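Local coordinates for MREC protein (Listeria monocytogenes, PDB 2J5U), which helps form and maintain the rod shape of the bacterial cell, assembling as dimers that build larger homo-oligomers, at the interface of chains A and B and the interface of chains B and C. Residues are numbered along the deposited sequence; one frame, centred on the assembly and turned at random. Chains: chain A/B/C, MREC protein.

Chain B stands between its neighbours, using its amino-terminal helix at contact 1 and its beta-rich part at contact 2, so one copy can be joined to two others. The centres of the two contacts lie about 57 Å apart, and no residue described for one recurs in the other. They use opposite ends of strand 190-199 in different copies: chain A gives its first residue to contact 1, chain B the loop after its last residue to contact 2. One interface lacks exact two-fold symmetry and the other has it; alternating such contacts could extend dimers into the 24-subunit assembly.

Contact 1: the interface of chains A and B. Residues chain A 106, 177, 188-190; chain B 40, 43.
B:Gln40 lays its terminal amide against the backbone of A:Gly188 and A:Phe190, bringing the amino-terminal helix of one MreC subunit, from the predicted coiled-coil region, onto the beta-rich body of another. As modelled, the amide nitrogen NE2 lies 2.8 Å from the backbone N of A:Phe190, a pairing of two donors, while the amide oxygen OE1 lies 3.2 Å from the carbonyl O of A:Gly188, a pairing of two acceptors. Exchanging the two ends of the amide would mend both at once: the oxygen would accept from the A:Phe190 N-H and the nitrogen would donate to the A:Gly188 carbonyl. The modelled orientation is therefore doubtful, whereas the two-pronged match to the backbone is plausible. Over one face of the amide, CB of A:Phe190 packs against CD of B:Gln40 at 3.7 Å.

One turn further along helix 39-60, the hydroxyl OG of B:Ser43 approaches CD1 at the ring of A:Phe190 (3.6 Å) and methyl CG1 of A:Val177 (3.8 Å), an apolar setting for a hydroxyl.

Behind these contacts, B:Gln40 leaves its helix with CG anti to the backbone N (chi1 176°) and then bends at chi2 (61°), which swings the amide toward the strand start. A:Phe190 opens strand 190-199, and A:Val177 belongs to strand 175-178. The carbonyl of A:Pro106, between strands 102-105 and 108-116, borders CB of B:Gln40.

Contact 2: the interface of chains B and C. Residues chain B 166-167, 203-204; chain C 134, 148.
C:Arg134 reaches B:Tyr166 and B:Gly203 through a chain whose CG points away from its own carbonyl carbon and which then bends at chi3 (32°), turning the guanidinium toward chain B. The phenol ring that receives it is set by a first torsion that carries CG of B:Tyr166 opposite its backbone N (chi1 -178°). The two side chains run nearly perpendicular to each other, and the guanidinium stands steeply on the ring, with the planes 75° apart. It is thus one end of the guanidinium, and not its flat face, that meets the aromatic surface: NH1 lies over the ring, 4.0 Å from the centroid of B:Tyr166, in a cation-pi contact, and 3.6 Å from its CD1.

The other terminal nitrogen, NH2 of C:Arg134, donates a hydrogen bond of 2.8 Å to the carbonyl O of B:Gly203. This bond is somewhat bent, and the donor is tilted from the carbonyl plane. The same carbonyl oxygen sits above the rim of the B:Tyr166 ring, on the face that NH1 covers, so that ring and carbonyl together receive the guanidinium and probably restrict its rotation.

Alongside, the methyl CD1 of C:Ile148 comes to 3.3 Å from the carboxylate OD2 of B:Asp167, the two side chains approaching from opposite directions. That carboxylate stays 4.7 Å from NH1 of C:Arg134, too far for direct pairing, though its charge may favour the arginine at long range.

In the fold, B:Tyr166 and B:Asp167 follow strand 158-165, while B:Gly203 and B:Leu204 form part of the turn between strands 190-199 and 205-212; across the two-fold interface they face C:Arg134, just ahead of strand 135-139, and C:Ile148 within strand 145-153.

Contact 1: the interface of chains A and B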
# COMPACT_ATOMS: atom_id res chain seq x y z
N PRO A 106 41.74 -63.10 -9.79
CA PRO A 106 40.43 -62.71 -10.33
C PRO A 106 39.22 -63.21 -9.53
O PRO A 106 38.28 -62.45 -9.29
CB PRO A 106 40.48 -63.30 -11.73
CG PRO A 106 41.93 -63.08 -12.10
CD PRO A 106 42.65 -63.54 -10.86
N VAL A 177 33.01 -59.59 1.65
CA VAL A 177 34.08 -58.80 1.05
C VAL A 177 34.91 -58.13 2.13
O VAL A 177 34.55 -58.15 3.30
CB VAL A 177 33.52 -57.72 0.10
CG1 VAL A 177 32.71 -58.36 -0.99
CG2 VAL A 177 32.66 -56.73 0.87
N GLY A 188 36.04 -54.01 -0.45
CA GLY A 188 35.41 -54.51 -1.65
C GLY A 188 36.03 -55.72 -2.33
O GLY A 188 35.51 -56.18 -3.33
N ILE A 189 37.14 -56.23 -1.82
CA ILE A 189 37.72 -57.40 -2.46
C ILE A 189 36.87 -58.60 -2.07
O ILE A 189 36.58 -58.79 -0.90
CB ILE A 189 39.17 -57.64 -2.02
CG1 ILE A 189 40.10 -56.61 -2.66
CG2 ILE A 189 39.64 -59.01 -2.52
CD1 ILE A 189 39.62 -55.20 -2.58
N PHE A 190 36.46 -59.39 -3.06
CA PHE A 190 35.64 -60.57 -2.79
C PHE A 190 36.42 -61.64 -2.02
O PHE A 190 37.55 -61.97 -2.38
CB PHE A 190 35.11 -61.18 -4.11
CG PHE A 190 34.21 -62.37 -3.91
CD1 PHE A 190 32.98 -62.24 -3.26
CD2 PHE A 190 34.59 -63.64 -4.34
CE1 PHE A 190 32.14 -63.35 -3.04
CE2 PHE A 190 33.77 -64.75 -4.13
CZ PHE A 190 32.54 -64.61 -3.47
N GLN B 40 32.96 -61.60 -7.94
CA GLN B 40 33.65 -60.35 -7.67
C GLN B 40 32.90 -59.20 -8.33
O GLN B 40 32.84 -58.10 -7.79
CB GLN B 40 35.09 -60.41 -8.19
CG GLN B 40 35.90 -59.11 -8.06
CD GLN B 40 36.08 -58.65 -6.61
OE1 GLN B 40 35.46 -57.68 -6.17
NE2 GLN B 40 36.94 -59.34 -5.86
N SER B 43 29.64 -58.36 -6.61
CA SER B 43 29.98 -57.64 -5.38
C SER B 43 30.26 -56.18 -5.66
O SER B 43 29.92 -55.32 -4.86
CB SER B 43 31.21 -58.25 -4.71
OG SER B 43 30.88 -59.47 -4.08

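Contact 2: the interface of chains B and C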
# COMPACT_ATOMS: atom_id res chain seq x y z
N TYR B 166 10.64 -30.91 34.06
CA TYR B 166 9.71 -31.82 34.71
C TYR B 166 8.22 -31.70 34.40
O TYR B 166 7.52 -32.70 34.39
CB TYR B 166 9.89 -31.73 36.23
CG TYR B 166 9.00 -32.67 37.02
CD1 TYR B 166 7.67 -32.36 37.30
CD2 TYR B 166 9.50 -33.90 37.48
CE1 TYR B 166 6.85 -33.25 38.01
CE2 TYR B 166 8.69 -34.79 38.19
CZ TYR B 166 7.37 -34.47 38.44
OH TYR B 166 6.58 -35.38 39.13
N ASP B 167 7.73 -30.50 34.13
CA ASP B 167 6.30 -30.38 33.89
C ASP B 167 5.91 -30.09 32.46
O ASP B 167 4.74 -29.81 32.17
CB ASP B 167 5.73 -29.31 34.82
CG ASP B 167 6.77 -28.30 35.22
OD1 ASP B 167 7.26 -27.58 34.32
OD2 ASP B 167 7.10 -28.24 36.43
N GLY B 203 12.08 -36.51 40.75
CA GLY B 203 10.83 -35.83 40.49
C GLY B 203 11.14 -34.38 40.18
O GLY B 203 10.33 -33.48 40.41
N LEU B 204 12.34 -34.16 39.64
CA LEU B 204 12.83 -32.83 39.29
C LEU B 204 12.91 -32.61 37.78
O LEU B 204 12.77 -31.49 37.30
CB LEU B 204 14.21 -32.62 39.89
CG LEU B 204 14.26 -32.79 41.41
CD1 LEU B 204 15.71 -32.75 41.88
CD2 LEU B 204 13.42 -31.69 42.07
N ARG C 134 6.67 -26.43 45.85
CA ARG C 134 7.29 -26.15 44.55
C ARG C 134 6.49 -25.24 43.63
O ARG C 134 5.27 -25.15 43.72
CB ARG C 134 7.52 -27.47 43.81
CG ARG C 134 8.42 -28.43 44.54
CD ARG C 134 8.34 -29.83 43.97
NE ARG C 134 8.08 -29.78 42.53
CZ ARG C 134 8.31 -30.79 41.70
NH1 ARG C 134 8.04 -30.66 40.40
NH2 ARG C 134 8.83 -31.91 42.17
N ILE C 148 12.49 -25.26 38.46
CA ILE C 148 11.56 -25.44 39.55
C ILE C 148 12.02 -24.62 40.76
O ILE C 148 13.17 -24.74 41.19
CB ILE C 148 11.49 -26.93 39.99
CG1 ILE C 148 11.22 -27.83 38.79
CG2 ILE C 148 10.39 -27.12 41.04
CD1 ILE C 148 9.86 -27.63 38.14